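Local coordinates for COG0778: Nitroreductase (Streptococcus pneumoniae, PDB 2B67), which binds flavin mononucleotide and, as a member of the nitroreductase family, probably reduces its substrates with electrons from a nicotinamide cofactor, at the interface of chains A and B. Coordinates in Å, arbitrary orientation; residue numbers count along the deposited sequence, not the author numbering. Chains: chain A/B, COG0778: Nitroreductase.

Contact 1: the interface of chains A and B. Residues chain A 39-40, 137; chain B 13, 136, 139-140, 155.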
ATOM      1  N   ALA A  39       3.766  -6.401  -7.358  1.00 14.12           N
ATOM      2  CA  ALA A  39       3.574  -6.187  -5.901  1.00 14.23           C
ATOM      3  C   ALA A  39       3.239  -7.459  -5.140  1.00 14.45           C
ATOM      4  O   ALA A  39       2.448  -8.259  -5.642  1.00 13.36           O
ATOM      5  CB  ALA A  39       2.427  -5.240  -5.670  1.00 14.01           C
ATOM      6  N   PRO A  40       3.754  -7.597  -3.889  1.00 14.62           N
ATOM      7  CA  PRO A  40       3.310  -8.704  -3.053  1.00 14.52           C
ATOM      8  C   PRO A  40       1.871  -8.426  -2.583  1.00 15.04           C
ATOM      9  O   PRO A  40       1.400  -7.270  -2.629  1.00 15.29           O
ATOM     10  CB  PRO A  40       4.283  -8.648  -1.858  1.00 15.20           C
ATOM     11  CG  PRO A  40       4.551  -7.137  -1.692  1.00 15.08           C
ATOM     12  CD  PRO A  40       4.720  -6.720  -3.173  1.00 14.39           C
ATOM     13  N   LEU A 137      -0.810  -1.510  -1.049  1.00 12.19           N
ATOM     14  CA  LEU A 137       0.410  -2.079  -1.631  1.00 12.31           C
ATOM     15  C   LEU A 137       0.512  -1.834  -3.140  1.00 13.35           C
ATOM     16  O   LEU A 137       1.508  -1.284  -3.605  1.00 13.05           O
ATOM     17  CB  LEU A 137       0.506  -3.579  -1.343  1.00 12.80           C
ATOM     18  CG  LEU A 137       0.729  -3.995   0.113  1.00 12.32           C
ATOM     19  CD1 LEU A 137       0.505  -5.504   0.214  1.00 11.97           C
ATOM     20  CD2 LEU A 137       2.152  -3.605   0.549  1.00 13.30           C
TER
ATOM     21  N   ARG B  13      12.728  -7.926  -5.955  1.00 24.85           N
ATOM     22  CA  ARG B  13      12.029  -8.049  -4.682  1.00 23.21           C
ATOM     23  C   ARG B  13      11.353  -9.409  -4.596  1.00 23.34           C
ATOM     24  O   ARG B  13      10.607  -9.770  -5.498  1.00 22.30           O
ATOM     25  CB  ARG B  13      10.990  -6.958  -4.491  1.00 23.28           C
ATOM     26  CG  ARG B  13      10.394  -6.961  -3.047  1.00 22.05           C
ATOM     27  CD  ARG B  13       8.939  -6.580  -3.008  1.00 22.28           C
ATOM     28  NE  ARG B  13       8.121  -7.277  -4.016  1.00 20.60           N
ATOM     29  CZ  ARG B  13       7.620  -8.501  -3.875  1.00 22.50           C
ATOM     30  NH1 ARG B  13       7.848  -9.221  -2.767  1.00 23.01           N
ATOM     31  NH2 ARG B  13       6.893  -9.019  -4.848  1.00 20.42           N
ATOM     32  N   GLY B 136      -0.538  -0.145   3.732  1.00 12.34           N
ATOM     33  CA  GLY B 136      -0.160  -0.788   2.471  1.00 12.03           C
ATOM     34  C   GLY B 136       0.716   0.135   1.603  1.00 12.65           C
ATOM     35  O   GLY B 136       1.738  -0.303   1.034  1.00 10.91           O
ATOM     36  N   ALA B 139       4.126   0.350   3.349  1.00 12.31           N
ATOM     37  CA  ALA B 139       4.805  -0.919   3.433  1.00 13.32           C
ATOM     38  C   ALA B 139       5.413  -1.298   2.089  1.00 13.73           C
ATOM     39  O   ALA B 139       6.521  -1.855   2.039  1.00 13.76           O
ATOM     40  CB  ALA B 139       3.875  -2.015   3.913  1.00 12.93           C
HETATM   41  N   MSE B 140       4.682  -1.031   1.000  1.00 13.70           N
HETATM   42  CA  MSE B 140       5.206  -1.283  -0.341  1.00 14.00           C
HETATM   43  C   MSE B 140       6.504  -0.497  -0.568  1.00 14.32           C
HETATM   44  O   MSE B 140       7.491  -1.048  -1.084  1.00 13.15           O
HETATM   45  CB  MSE B 140       4.177  -0.898  -1.422  1.00 13.63           C
HETATM   46  CG  MSE B 140       4.701  -1.069  -2.830  1.00 14.81           C
HETATM   47 SE   MSE B 140       4.552  -2.957  -3.361  0.80 20.47          SE
HETATM   48  CE  MSE B 140       6.323  -3.519  -3.571  1.00 13.43           C
ATOM     49  N   ILE B 155       6.628  -9.506   4.036  1.00 17.19           N
ATOM     50  CA  ILE B 155       5.531  -8.901   4.758  1.00 17.55           C
ATOM     51  C   ILE B 155       4.687 -10.033   5.369  1.00 17.33           C
ATOM     52  O   ILE B 155       4.413 -11.022   4.710  1.00 17.35           O
ATOM     53  CB  ILE B 155       4.674  -8.030   3.813  1.00 17.82           C
ATOM     54  CG1 ILE B 155       5.505  -6.855   3.279  1.00 17.50           C
ATOM     55  CG2 ILE B 155       3.399  -7.529   4.538  1.00 17.83           C
ATOM     56  CD1 ILE B 155       5.032  -6.301   1.936  1.00 19.15           C
TER
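The guanidinium of B:Arg13 lies flat against the ring of A:Pro40, whose CD sits 3.4 Å above the guanidinium plane, over its centre. CD of the proline is 3.5 Å from both CZ and NE of B:Arg13, while CB of the same ring faces NH1. Bends at chi2 and chi3 (-145° and 47°) turn the arginine chain so that it presents its flat face, not its N-H edge, to the proline. Two more side chains of chain B close on the ring: CD1 of B:Ile155 approaches A:Pro40 CG at 3.8 Å, crossing it at about a right angle, and the terminal methyl CE of selenomethionine B:Met140 reaches CD of A:Pro40 at 3.6 Å. The selenium of B:Met140 also touches CB of A:Ala39, and CG of B:Met140 lies 3.3 Å from the carbonyl O of A:Leu137. The CD2 branch of A:Leu137 is laid over the partner helix, 3.4 Å from the carbonyl O of B:Gly136 and 3.9 Å from CB of B:Met140. A:Pro40 and A:Leu137, like B:Arg13 and B:Ile155, also belong to FMN pockets, so this packing ties the dimer interface to the cofactor sites. In the fold, helix 124-148 of each chain meets its counterpart here, flanked by the loop of A:Pro40 and strand 152-156 of chain B.

Contact 2: the interface of chains A and B. Residues chain A 197-198, 201; chain B 30, 33-34.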
ATOM      1  N   VAL A 197      12.265  11.461  10.450  1.00 27.40           N
ATOM      2  CA  VAL A 197      12.246   9.991  10.574  1.00 29.38           C
ATOM      3  C   VAL A 197      12.334   9.481  12.030  1.00 30.54           C
ATOM      4  O   VAL A 197      11.563   8.600  12.441  1.00 30.38           O
ATOM      5  CB  VAL A 197      13.256   9.300   9.587  1.00 29.90           C
ATOM      6  CG1 VAL A 197      14.712   9.598   9.933  1.00 29.86           C
ATOM      7  CG2 VAL A 197      13.022   7.826   9.509  1.00 30.38           C
ATOM      8  N   ASP A 198      13.221  10.075  12.828  1.00 31.21           N
ATOM      9  CA  ASP A 198      13.342   9.695  14.243  1.00 32.12           C
ATOM     10  C   ASP A 198      12.049   9.927  15.035  1.00 32.11           C
ATOM     11  O   ASP A 198      11.842   9.304  16.064  1.00 32.09           O
ATOM     12  CB  ASP A 198      14.546  10.391  14.902  1.00 32.66           C
ATOM     13  CG  ASP A 198      15.864  10.089  14.177  1.00 34.76           C
ATOM     14  OD1 ASP A 198      16.582  11.068  13.860  1.00 37.57           O
ATOM     15  OD2 ASP A 198      16.168   8.894  13.889  1.00 34.55           O
ATOM     16  N   ILE A 201      10.059   6.432  14.307  1.00 31.47           N
ATOM     17  CA  ILE A 201      10.745   5.174  14.593  1.00 32.16           C
ATOM     18  C   ILE A 201      10.806   4.890  16.107  1.00 32.99           C
ATOM     19  O   ILE A 201      11.080   5.782  16.936  1.00 32.65           O
ATOM     20  CB  ILE A 201      12.178   5.154  14.008  1.00 32.55           C
ATOM     21  CG1 ILE A 201      12.145   5.095  12.486  1.00 32.26           C
ATOM     22  CG2 ILE A 201      12.988   3.967  14.571  1.00 33.28           C
ATOM     23  CD1 ILE A 201      13.530   5.115  11.804  1.00 32.43           C
TER
ATOM     24  N   ARG B  30      17.293   2.612   9.035  1.00 25.86           N
ATOM     25  CA  ARG B  30      16.847   3.998   9.189  1.00 26.00           C
ATOM     26  C   ARG B  30      16.681   4.697   7.831  1.00 25.62           C
ATOM     27  O   ARG B  30      15.695   5.416   7.600  1.00 25.26           O
ATOM     28  CB  ARG B  30      17.817   4.767  10.086  1.00 26.05           C
ATOM     29  CG  ARG B  30      17.452   6.223  10.276  1.00 28.61           C
ATOM     30  CD  ARG B  30      18.294   6.853  11.364  1.00 32.70           C
ATOM     31  NE  ARG B  30      17.826   8.196  11.701  1.00 35.28           N
ATOM     32  CZ  ARG B  30      18.011   9.263  10.935  1.00 35.28           C
ATOM     33  NH1 ARG B  30      17.554  10.448  11.330  1.00 35.49           N
ATOM     34  NH2 ARG B  30      18.637   9.139   9.768  1.00 36.00           N
ATOM     35  N   ILE B  33      13.649   3.453   5.843  1.00 20.57           N
ATOM     36  CA  ILE B  33      12.413   3.943   6.437  1.00 20.97           C
ATOM     37  C   ILE B  33      12.202   5.388   6.026  1.00 21.46           C
ATOM     38  O   ILE B  33      11.091   5.796   5.675  1.00 22.06           O
ATOM     39  CB  ILE B  33      12.361   3.764   7.983  1.00 20.80           C
ATOM     40  CG1 ILE B  33      12.142   2.288   8.324  1.00 21.36           C
ATOM     41  CG2 ILE B  33      11.203   4.588   8.588  1.00 19.69           C
ATOM     42  CD1 ILE B  33      12.340   1.937   9.777  1.00 22.07           C
ATOM     43  N   GLU B  34      13.275   6.160   6.059  1.00 21.40           N
ATOM     44  CA  GLU B  34      13.218   7.549   5.630  1.00 22.21           C
ATOM     45  C   GLU B  34      12.707   7.646   4.195  1.00 21.41           C
ATOM     46  O   GLU B  34      11.834   8.445   3.917  1.00 22.75           O
ATOM     47  CB  GLU B  34      14.586   8.202   5.769  1.00 21.93           C
ATOM     48  CG  GLU B  34      14.587   9.671   5.429  1.00 27.06           C
ATOM     49  CD  GLU B  34      15.864  10.356   5.910  1.00 32.11           C
ATOM     50  OE1 GLU B  34      16.955   9.839   5.583  1.00 34.69           O
ATOM     51  OE2 GLU B  34      15.772  11.390   6.617  1.00 33.40           O
TER
HETATM   52  O   HOH W   1      14.022  12.439   8.286  1.00 32.88           O
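Here the C-terminal segment of one subunit is clamped onto helix 26-36 of the other, part of the two-fold interface of a nitroreductase-family dimer, in which such swapped tails typically fasten the subunits together. The clamp centres on a salt bridge. B:Arg30 grips the carboxylate of A:Asp198 side-on, NH1 donating to OD1 at 2.8 Å and NE to OD2 at 2.8 Å, both fairly straight. Both oxygens lie close to the guanidinium plane, but the two planes are turned 37° apart: OD1 is met from above the carboxylate plane and OD2 on its syn side. With CG of B:Arg30 anti to the backbone N (chi1 179°) and the chain extended as far as NE, the guanidinium is carried out from the helix to the aspartate. A:Val197 covers one guanidinium face near the rim, its CG1 3.5 Å from CZ of B:Arg30. The other methyl, CG2, points to the helix and meets CG2 of B:Ile33 at 3.8 Å. B:Ile33 also packs through CD1 against CD1 of A:Ile201 at 4.0 Å, the two side chains crossing at a slant. A water links the backbone N of A:Val197 (3.0 Å) to the carboxylate OE2 of B:Glu34 (2.6 Å).

Contact 3: the interface of chains A and B. Residues chain A 201-204; chain B 50-52.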
ATOM      1  N   ILE A 201      10.059   6.432  14.307  1.00 31.47           N
ATOM      2  CA  ILE A 201      10.745   5.174  14.593  1.00 32.16           C
ATOM      3  C   ILE A 201      10.806   4.890  16.107  1.00 32.99           C
ATOM      4  O   ILE A 201      11.080   5.782  16.936  1.00 32.65           O
ATOM      5  CB  ILE A 201      12.178   5.154  14.008  1.00 32.55           C
ATOM      6  CG1 ILE A 201      12.145   5.095  12.486  1.00 32.26           C
ATOM      7  CG2 ILE A 201      12.988   3.967  14.571  1.00 33.28           C
ATOM      8  CD1 ILE A 201      13.530   5.115  11.804  1.00 32.43           C
ATOM      9  N   GLU A 202      10.537   3.639  16.464  1.00 33.24           N
ATOM     10  CA  GLU A 202      10.648   3.186  17.838  1.00 34.14           C
ATOM     11  C   GLU A 202      11.563   1.987  17.812  1.00 34.01           C
ATOM     12  O   GLU A 202      11.460   1.158  16.909  1.00 33.43           O
ATOM     13  CB  GLU A 202       9.287   2.738  18.334  1.00 34.50           C
ATOM     14  CG  GLU A 202       9.045   2.940  19.784  1.00 37.11           C
ATOM     15  CD  GLU A 202       8.493   4.314  20.102  1.00 39.03           C
ATOM     16  OE1 GLU A 202       8.869   5.279  19.410  1.00 38.51           O
ATOM     17  OE2 GLU A 202       7.679   4.423  21.053  1.00 40.97           O
ATOM     18  N   LYS A 203      12.438   1.886  18.809  1.00 33.92           N
ATOM     19  CA  LYS A 203      13.390   0.789  18.897  1.00 33.91           C
ATOM     20  C   LYS A 203      13.005  -0.164  20.014  1.00 33.43           C
ATOM     21  O   LYS A 203      12.751   0.253  21.148  1.00 33.39           O
ATOM     22  CB  LYS A 203      14.807   1.320  19.093  1.00 34.39           C
ATOM     23  CG  LYS A 203      15.297   2.242  17.974  1.00 36.73           C
ATOM     24  CD  LYS A 203      16.826   2.424  18.045  1.00 41.52           C
ATOM     25  CE  LYS A 203      17.380   3.154  16.816  1.00 43.42           C
ATOM     26  NZ  LYS A 203      17.153   4.639  16.887  1.00 45.31           N
ATOM     27  N   ARG A 204      12.934  -1.445  19.665  1.00 32.66           N
ATOM     28  CA  ARG A 204      12.563  -2.509  20.583  1.00 32.18           C
ATOM     29  C   ARG A 204      13.407  -3.773  20.358  1.00 32.01           C
ATOM     30  O   ARG A 204      14.526  -3.790  19.845  1.00 31.51           O
ATOM     31  CB  ARG A 204      11.081  -2.875  20.410  1.00 31.51           C
ATOM     32  CG  ARG A 204      10.106  -1.830  20.869  1.00 31.61           C
ATOM     33  CD  ARG A 204      10.252  -1.517  22.361  1.00 27.90           C
ATOM     34  NE  ARG A 204       9.233  -0.561  22.778  1.00 26.87           N
ATOM     35  CZ  ARG A 204       9.381   0.763  22.771  1.00 26.53           C
ATOM     36  NH1 ARG A 204      10.515   1.329  22.347  1.00 26.39           N
ATOM     37  NH2 ARG A 204       8.371   1.522  23.169  1.00 24.45           N
ATOM     38  OXT ARG A 204      12.936  -4.858  20.668  1.00 32.65           O
TER
ATOM     39  N   PHE B  50       6.884   2.986  12.858  1.00 19.71           N
ATOM     40  CA  PHE B  50       7.735   1.869  12.526  1.00 19.85           C
ATOM     41  C   PHE B  50       8.479   1.419  13.762  1.00 20.39           C
ATOM     42  O   PHE B  50       9.286   2.164  14.300  1.00 20.44           O
ATOM     43  CB  PHE B  50       8.723   2.320  11.471  1.00 20.64           C
ATOM     44  CG  PHE B  50       8.078   2.650  10.160  1.00 20.31           C
ATOM     45  CD1 PHE B  50       7.462   3.883   9.953  1.00 19.99           C
ATOM     46  CD2 PHE B  50       8.063   1.713   9.133  1.00 22.32           C
ATOM     47  CE1 PHE B  50       6.847   4.161   8.730  1.00 20.62           C
ATOM     48  CE2 PHE B  50       7.458   2.006   7.898  1.00 20.94           C
ATOM     49  CZ  PHE B  50       6.868   3.219   7.707  1.00 19.99           C
ATOM     50  N   VAL B  51       8.206   0.195  14.200  1.00 20.38           N
ATOM     51  CA  VAL B  51       8.837  -0.371  15.390  1.00 20.29           C
ATOM     52  C   VAL B  51       9.902  -1.380  14.991  1.00 21.35           C
ATOM     53  O   VAL B  51       9.585  -2.504  14.541  1.00 20.76           O
ATOM     54  CB  VAL B  51       7.792  -0.966  16.356  1.00 20.54           C
ATOM     55  CG1 VAL B  51       8.459  -1.542  17.619  1.00 20.52           C
ATOM     56  CG2 VAL B  51       6.799   0.116  16.753  1.00 19.11           C
ATOM     57  N   VAL B  52      11.168  -0.957  15.122  1.00 21.83           N
ATOM     58  CA  VAL B  52      12.310  -1.751  14.675  1.00 23.32           C
ATOM     59  C   VAL B  52      12.713  -2.720  15.788  1.00 24.74           C
ATOM     60  O   VAL B  52      13.287  -2.308  16.796  1.00 25.43           O
ATOM     61  CB  VAL B  52      13.480  -0.846  14.201  1.00 23.15           C
ATOM     62  CG1 VAL B  52      14.668  -1.676  13.720  1.00 21.85           C
ATOM     63  CG2 VAL B  52      12.994   0.081  13.042  1.00 23.19           C
TER
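B:Val52 and A:Glu202, the residues with most surface buried here, meet through their backbones: the amide N of B:Val52 donates to the carbonyl O of A:Glu202 at 2.8 Å. A:Glu202 is held from its other end too, its N donating to the carbonyl O of B:Phe50 at 2.9 Å. The carbonyl O of B:Val52 in turn accepts the backbone N of A:Arg204 at 3.0 Å. These bonds make a parallel pairing between the chains, with A:Glu202 opposite B:Val51. On one side of the pairing, B:Val51 sets its two methyls against different residues of the tail: CG1, anti to the backbone N (chi1 -179°), reaches CG of A:Arg204 at 3.7 Å, while CG2 lies 3.9 Å from CB of A:Glu202. On the opposite side, CG2 of B:Val52 touches CG2 of A:Ile201 at 4.2 Å. The C-terminal A:Arg204 folds back at chi2 (-61°), and its NH1 donates to the carbonyl O of A:Lys203 at 2.8 Å from above the carbonyl plane. Its NH2 makes a longer salt bridge to OE2 of A:Glu202, which may help steady the chain end. In the fold, strand 201-203 of chain A thus extends the sheet of chain B alongside strand 48-53.

Contact 4: the interface of chains A and B. Residues chain A 129, 132-133; chain B 129, 132-133, 175.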
ATOM      1  N   ASP A 129     -10.256  -4.666   6.034  1.00 14.93           N
ATOM      2  CA  ASP A 129      -8.848  -4.273   6.259  1.00 15.61           C
ATOM      3  C   ASP A 129      -7.889  -4.939   5.298  1.00 14.83           C
ATOM      4  O   ASP A 129      -6.920  -4.311   4.822  1.00 15.26           O
ATOM      5  CB  ASP A 129      -8.389  -4.574   7.704  1.00 15.54           C
ATOM      6  CG  ASP A 129      -9.034  -3.625   8.760  1.00 18.60           C
ATOM      7  OD1 ASP A 129      -9.785  -2.698   8.393  1.00 17.29           O
ATOM      8  OD2 ASP A 129      -8.791  -3.822   9.973  1.00 20.48           O
ATOM      9  N   ALA A 132      -8.273  -3.368   1.885  1.00 11.02           N
ATOM     10  CA  ALA A 132      -7.760  -2.008   1.897  1.00 10.50           C
ATOM     11  C   ALA A 132      -6.217  -2.022   1.906  1.00 11.45           C
ATOM     12  O   ALA A 132      -5.557  -1.233   1.199  1.00 10.22           O
ATOM     13  CB  ALA A 132      -8.324  -1.205   3.089  1.00  8.96           C
ATOM     14  N   LEU A 133      -5.646  -2.922   2.703  1.00 12.19           N
ATOM     15  CA  LEU A 133      -4.208  -3.022   2.780  1.00 12.58           C
ATOM     16  C   LEU A 133      -3.603  -3.421   1.451  1.00 12.25           C
ATOM     17  O   LEU A 133      -2.660  -2.780   0.978  1.00 12.04           O
ATOM     18  CB  LEU A 133      -3.744  -3.959   3.909  1.00 12.79           C
ATOM     19  CG  LEU A 133      -2.217  -3.765   4.069  1.00 16.68           C
ATOM     20  CD1 LEU A 133      -1.822  -3.515   5.515  1.00 16.85           C
ATOM     21  CD2 LEU A 133      -1.512  -4.944   3.455  1.00 16.71           C
TER
ATOM     22  N   ASP B 129     -10.378   1.111   7.412  1.00 13.86           N
ATOM     23  CA  ASP B 129      -9.957   0.977   6.024  1.00 14.74           C
ATOM     24  C   ASP B 129      -8.890   2.018   5.662  1.00 14.89           C
ATOM     25  O   ASP B 129      -7.965   1.727   4.895  1.00 14.20           O
ATOM     26  CB  ASP B 129     -11.148   1.143   5.089  1.00 14.46           C
ATOM     27  CG  ASP B 129     -12.098  -0.064   5.087  1.00 16.93           C
ATOM     28  OD1 ASP B 129     -11.907  -1.051   5.865  1.00 14.95           O
ATOM     29  OD2 ASP B 129     -13.062   0.010   4.279  1.00 17.05           O
ATOM     30  N   ALA B 132      -5.510   0.936   7.218  1.00 11.07           N
ATOM     31  CA  ALA B 132      -5.027  -0.246   6.478  1.00 11.71           C
ATOM     32  C   ALA B 132      -4.441   0.142   5.120  1.00 11.56           C
ATOM     33  O   ALA B 132      -3.330  -0.286   4.765  1.00 11.62           O
ATOM     34  CB  ALA B 132      -6.148  -1.299   6.320  1.00  9.59           C
ATOM     35  N   LEU B 133      -5.164   0.985   4.381  1.00 12.48           N
ATOM     36  CA  LEU B 133      -4.693   1.391   3.049  1.00 13.40           C
ATOM     37  C   LEU B 133      -3.390   2.186   3.096  1.00 13.28           C
ATOM     38  O   LEU B 133      -2.457   1.951   2.299  1.00 12.69           O
ATOM     39  CB  LEU B 133      -5.783   2.171   2.298  1.00 13.39           C
ATOM     40  CG  LEU B 133      -5.494   2.382   0.796  1.00 16.01           C
ATOM     41  CD1 LEU B 133      -6.749   2.053  -0.037  1.00 14.40           C
ATOM     42  CD2 LEU B 133      -5.055   3.815   0.639  1.00 16.36           C
ATOM     43  N   ARG B 175      -2.058   0.745  16.391  1.00 20.83           N
ATOM     44  CA  ARG B 175      -2.457  -0.626  16.142  1.00 20.23           C
ATOM     45  C   ARG B 175      -1.544  -1.337  15.154  1.00 20.16           C
ATOM     46  O   ARG B 175      -1.138  -0.759  14.133  1.00 20.47           O
ATOM     47  CB  ARG B 175      -3.919  -0.714  15.685  1.00 20.58           C
ATOM     48  CG  ARG B 175      -4.188  -0.117  14.307  1.00 20.27           C
ATOM     49  CD  ARG B 175      -5.564  -0.520  13.810  1.00 20.05           C
ATOM     50  NE  ARG B 175      -5.607  -0.569  12.353  1.00 20.26           N
ATOM     51  CZ  ARG B 175      -6.726  -0.673  11.626  1.00 22.48           C
ATOM     52  NH1 ARG B 175      -6.634  -0.703  10.291  1.00 18.52           N
ATOM     53  NH2 ARG B 175      -7.931  -0.744  12.221  1.00 21.00           N
TER
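A:Ala132 and B:Ala132 point their methyls at each other across the two-fold axis, the CB atoms 3.9 Å apart. Each methyl also rests on the opposite helix backbone: CB of A:Ala132 lies 3.5 Å from the carbonyl O of B:Asp129, and CB of B:Ala132 sits equally near the carbonyl O of A:Asp129. The small side chains let the backbones draw close, with the carbonyl O of A:Ala132 only 3.3 Å from CA of B:Leu133. In both chains CG of Leu133 is anti to the backbone N (chi1 -169° in A:Leu133), which lays the side chain beside the carbonyl of the partner's Ala132. CD1 of A:Leu133 approaches the O of B:Ala132 to 3.6 Å. Toward the start of the helices the two Asp129 carboxylates come together with their planes 78° apart, OD1 of A:Asp129 standing 3.7 Å from OD1 of B:Asp129. B:Arg175 and A:Asp129 extend toward each other from opposite directions, the guanidinium turned 56° from the carboxylate. NH1 of B:Arg175 makes a long salt bridge of 3.8 Å to OD2 of A:Asp129, and its positive charge may offset part of the repulsion between the two carboxylates, if both are charged. The site is a helix-helix crossing of the two 124-148 helices at the dimer axis, with strand 174-183 of chain B bringing in the arginine.

Contact 1 and contact 4 both use helix 124-148 of the two chains and lie about 13 Å apart between their C-alpha centres, so the same pair of helices packs at the two-fold axis and also carries a flavin-pocket residue. Contact 2 and contact 3 share A:Ile201 and stand about 9 Å apart; they are successive stretches of one C-terminal tail bound to the partner. The tail contacts lie 18 to 21 Å from the helical ones, again between C-alpha centres. Because two-fold symmetry repeats every contact with the chains exchanged, the central helix packing is joined by two tails reaching across in opposite senses.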